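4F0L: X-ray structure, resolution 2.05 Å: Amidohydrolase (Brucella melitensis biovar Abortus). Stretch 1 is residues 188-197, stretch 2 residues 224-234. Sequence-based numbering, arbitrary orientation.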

# COMPACT_ATOMS: atom_id res chain seq x y z
N ASP B 188 -29.69 25.64 -4.18
CA ASP B 188 -30.45 26.02 -2.99
C ASP B 188 -31.37 24.85 -2.60
O ASP B 188 -31.46 23.86 -3.35
CB ASP B 188 -31.19 27.36 -3.19
CG ASP B 188 -32.28 27.31 -4.26
OD1 ASP B 188 -32.72 26.21 -4.66
OD2 ASP B 188 -32.74 28.38 -4.67
N PRO B 189 -32.02 24.93 -1.42
CA PRO B 189 -32.71 23.72 -0.94
C PRO B 189 -33.85 23.32 -1.88
O PRO B 189 -34.11 22.13 -2.07
CB PRO B 189 -33.23 24.13 0.43
CG PRO B 189 -32.24 25.15 0.89
CD PRO B 189 -31.94 25.94 -0.35
N GLU B 190 -34.48 24.32 -2.49
CA GLU B 190 -35.55 24.05 -3.41
C GLU B 190 -35.06 23.31 -4.66
O GLU B 190 -35.64 22.29 -5.05
CB GLU B 190 -36.24 25.36 -3.82
CG GLU B 190 -37.49 25.15 -4.66
CD GLU B 190 -37.21 25.08 -6.16
OE1 GLU B 190 -36.09 25.44 -6.62
OE2 GLU B 190 -38.14 24.62 -6.88
N ARG B 191 -34.01 23.82 -5.30
CA ARG B 191 -33.50 23.16 -6.50
C ARG B 191 -32.89 21.81 -6.15
O ARG B 191 -32.96 20.87 -6.95
CB ARG B 191 -32.49 24.02 -7.25
CG ARG B 191 -32.14 23.44 -8.62
CD ARG B 191 -31.46 24.49 -9.50
NE ARG B 191 -30.08 24.72 -9.06
CZ ARG B 191 -29.35 25.79 -9.35
NH1 ARG B 191 -29.87 26.78 -10.07
NH2 ARG B 191 -28.10 25.89 -8.89
N PHE B 192 -32.33 21.70 -4.94
CA PHE B 192 -31.84 20.42 -4.45
C PHE B 192 -32.96 19.38 -4.31
O PHE B 192 -32.75 18.22 -4.72
CB PHE B 192 -31.07 20.57 -3.12
CG PHE B 192 -30.45 19.29 -2.64
CD1 PHE B 192 -29.28 18.81 -3.21
CD2 PHE B 192 -31.05 18.55 -1.64
CE1 PHE B 192 -28.70 17.61 -2.78
CE2 PHE B 192 -30.48 17.34 -1.21
CZ PHE B 192 -29.31 16.88 -1.79
N ALA B 193 -34.10 19.75 -3.70
CA ALA B 193 -35.24 18.81 -3.59
C ALA B 193 -35.67 18.33 -4.99
O ALA B 193 -35.92 17.14 -5.21
CB ALA B 193 -36.44 19.43 -2.84
N ARG B 194 -35.76 19.24 -5.95
CA ARG B 194 -36.11 18.86 -7.31
C ARG B 194 -35.07 17.89 -7.92
O ARG B 194 -35.41 16.97 -8.63
CB ARG B 194 -36.30 20.10 -8.17
CG ARG B 194 -37.62 20.83 -7.93
CD ARG B 194 -37.93 21.86 -9.03
NE ARG B 194 -37.08 23.03 -8.89
CZ ARG B 194 -36.15 23.44 -9.77
NH1 ARG B 194 -35.44 24.53 -9.48
NH2 ARG B 194 -35.91 22.78 -10.92
N LEU B 195 -33.79 18.08 -7.60
CA LEU B 195 -32.75 17.19 -8.11
C LEU B 195 -32.91 15.79 -7.49
O LEU B 195 -32.84 14.78 -8.20
CB LEU B 195 -31.37 17.76 -7.77
CG LEU B 195 -30.16 16.88 -8.10
CD1 LEU B 195 -29.95 16.83 -9.59
CD2 LEU B 195 -28.95 17.45 -7.40
N ILE B 196 -33.14 15.75 -6.18
CA ILE B 196 -33.41 14.50 -5.49
C ILE B 196 -34.61 13.77 -6.12
O ILE B 196 -34.56 12.57 -6.33
CB ILE B 196 -33.64 14.73 -3.98
CG1 ILE B 196 -32.31 15.02 -3.26
CG2 ILE B 196 -34.34 13.54 -3.34
CD1 ILE B 196 -31.28 13.89 -3.31
N GLU B 197 -35.66 14.51 -6.46
CA GLU B 197 -36.80 13.94 -7.16
C GLU B 197 -36.42 13.35 -8.54
O GLU B 197 -36.85 12.25 -8.87
CB GLU B 197 -37.94 14.99 -7.26
CG GLU B 197 -39.20 14.51 -7.97
CD GLU B 197 -39.83 13.29 -7.31
OE1 GLU B 197 -39.62 13.03 -6.12
OE2 GLU B 197 -40.55 12.57 -8.02
N ASP B 224 -29.61 26.10 8.89
CA ASP B 224 -30.98 26.01 8.35
C ASP B 224 -31.04 25.11 7.12
O ASP B 224 -31.97 24.33 6.95
CB ASP B 224 -31.52 27.42 7.98
CG ASP B 224 -31.76 28.29 9.21
OD1 ASP B 224 -31.68 27.77 10.34
OD2 ASP B 224 -32.07 29.49 9.06
N GLU B 225 -30.04 25.23 6.24
CA GLU B 225 -30.02 24.42 5.05
C GLU B 225 -29.81 22.95 5.43
O GLU B 225 -30.38 22.06 4.82
CB GLU B 225 -28.92 24.87 4.10
CG GLU B 225 -29.11 26.27 3.50
CD GLU B 225 -27.80 26.85 2.97
OE1 GLU B 225 -26.70 26.25 3.20
OE2 GLU B 225 -27.85 27.92 2.35
N LEU B 226 -28.99 22.72 6.45
CA LEU B 226 -28.73 21.38 6.92
C LEU B 226 -30.01 20.73 7.42
O LEU B 226 -30.28 19.55 7.12
CB LEU B 226 -27.67 21.42 8.02
CG LEU B 226 -27.15 20.13 8.59
CD1 LEU B 226 -26.51 19.33 7.47
CD2 LEU B 226 -26.16 20.40 9.71
N ASP B 227 -30.82 21.49 8.17
CA ASP B 227 -32.13 20.99 8.60
C ASP B 227 -33.02 20.58 7.43
O ASP B 227 -33.57 19.48 7.45
CB ASP B 227 -32.89 22.03 9.44
CG ASP B 227 -32.28 22.25 10.81
OD1 ASP B 227 -31.60 21.34 11.33
OD2 ASP B 227 -32.50 23.35 11.37
N SER B 228 -33.16 21.44 6.43
CA SER B 228 -34.00 21.13 5.28
C SER B 228 -33.55 19.89 4.52
O SER B 228 -34.36 19.03 4.21
CB SER B 228 -34.01 22.28 4.30
OG SER B 228 -34.39 23.45 4.97
N VAL B 229 -32.26 19.81 4.24
CA VAL B 229 -31.73 18.73 3.41
C VAL B 229 -31.88 17.38 4.10
O VAL B 229 -32.29 16.41 3.47
CB VAL B 229 -30.25 19.01 3.03
CG1 VAL B 229 -29.61 17.81 2.38
CG2 VAL B 229 -30.20 20.22 2.12
N THR B 230 -31.64 17.35 5.40
CA THR B 230 -31.66 16.08 6.14
C THR B 230 -33.08 15.65 6.57
O THR B 230 -33.27 14.61 7.20
CB THR B 230 -30.67 16.15 7.33
OG1 THR B 230 -31.02 17.22 8.20
CG2 THR B 230 -29.26 16.42 6.84
N GLN B 231 -34.09 16.44 6.20
CA GLN B 231 -35.48 16.11 6.42
C GLN B 231 -36.15 15.62 5.13
O GLN B 231 -37.26 15.12 5.19
CB GLN B 231 -36.24 17.34 7.02
N LEU B 232 -35.47 15.73 3.99
CA LEU B 232 -36.10 15.35 2.72
C LEU B 232 -36.48 13.89 2.65
O LEU B 232 -37.55 13.55 2.15
CB LEU B 232 -35.20 15.65 1.52
CG LEU B 232 -35.08 17.09 1.06
CD1 LEU B 232 -34.11 17.10 -0.12
CD2 LEU B 232 -36.44 17.72 0.70
N LEU B 233 -35.58 13.02 3.10
CA LEU B 233 -35.75 11.59 3.03
C LEU B 233 -35.33 11.05 4.41
O LEU B 233 -34.21 10.56 4.59
CB LEU B 233 -34.87 10.99 1.91
CG LEU B 233 -35.23 11.41 0.47
CD1 LEU B 233 -34.09 11.08 -0.52
CD2 LEU B 233 -36.59 10.84 0.02
N PRO B 234 -36.24 11.20 5.40
CA PRO B 234 -35.90 10.93 6.79
C PRO B 234 -35.54 9.49 7.08
O PRO B 234 -34.91 9.22 8.10
CB PRO B 234 -37.15 11.36 7.56
CG PRO B 234 -38.27 11.29 6.54
CD PRO B 234 -37.63 11.67 5.25

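Two helical segments of one chain, 189-197 and 224-229, run in nearly the same direction, their axes inclined by 23° and 10.6 Å apart at closest approach. The backbones come nearest at Pro 189 and Glu 225, whose CA atoms are 6.6 Å apart. Beyond Val 229 a type I turn, Val 229 to Leu 232, carries the chain on, so that Leu 232 and Leu 233 meet the later turns of the first helix.

No hydrogen bond or salt bridge joins the stretches; the contact is built on apolar packing and buries 347 Å² in all. Leu 232 is its hub. Its CD1 lies 3.7 Å from Phe 192 CD2, at the ring edge and near the ring plane, and 4.2 Å from Ile 196 CG1, while its CD2 comes nearest Ala 193 CB, at 3.9 Å. The one side chain thus touches three residues, the neighbours Phe 192 and Ala 193 and, a turn on, Ile 196. Phe 192 also reaches Val 229, CE2 to CG1 at 3.7 Å, and Ile 196 CG2 meets Leu 233 CD1 at 3.8 Å. The spacing of Pro 189, Phe 192, Ala 193 and Ile 196 is the three-and-four rhythm that keeps one helix face turned to its partner.

At the N-terminal end the packing is looser: Pro 189 CG stands 4.2 Å from Glu 225 CG, a contact of carbons, while the carboxylate of Glu 225 hydrogen-bonds outside the two stretches.

Several polar groups are bonded within their own stretch. Asp 188 caps the first helix, its OD1 accepting from Arg 191 N at 2.8 Å. On the same helix, outside the contact, Arg 194 NE pairs with Glu 190 OE2 at 2.8 Å in a salt bridge one turn apart. In the second stretch, Thr 230 OG1 donates to Leu 226 O at 2.7 Å, returning its hydroxyl to the backbone.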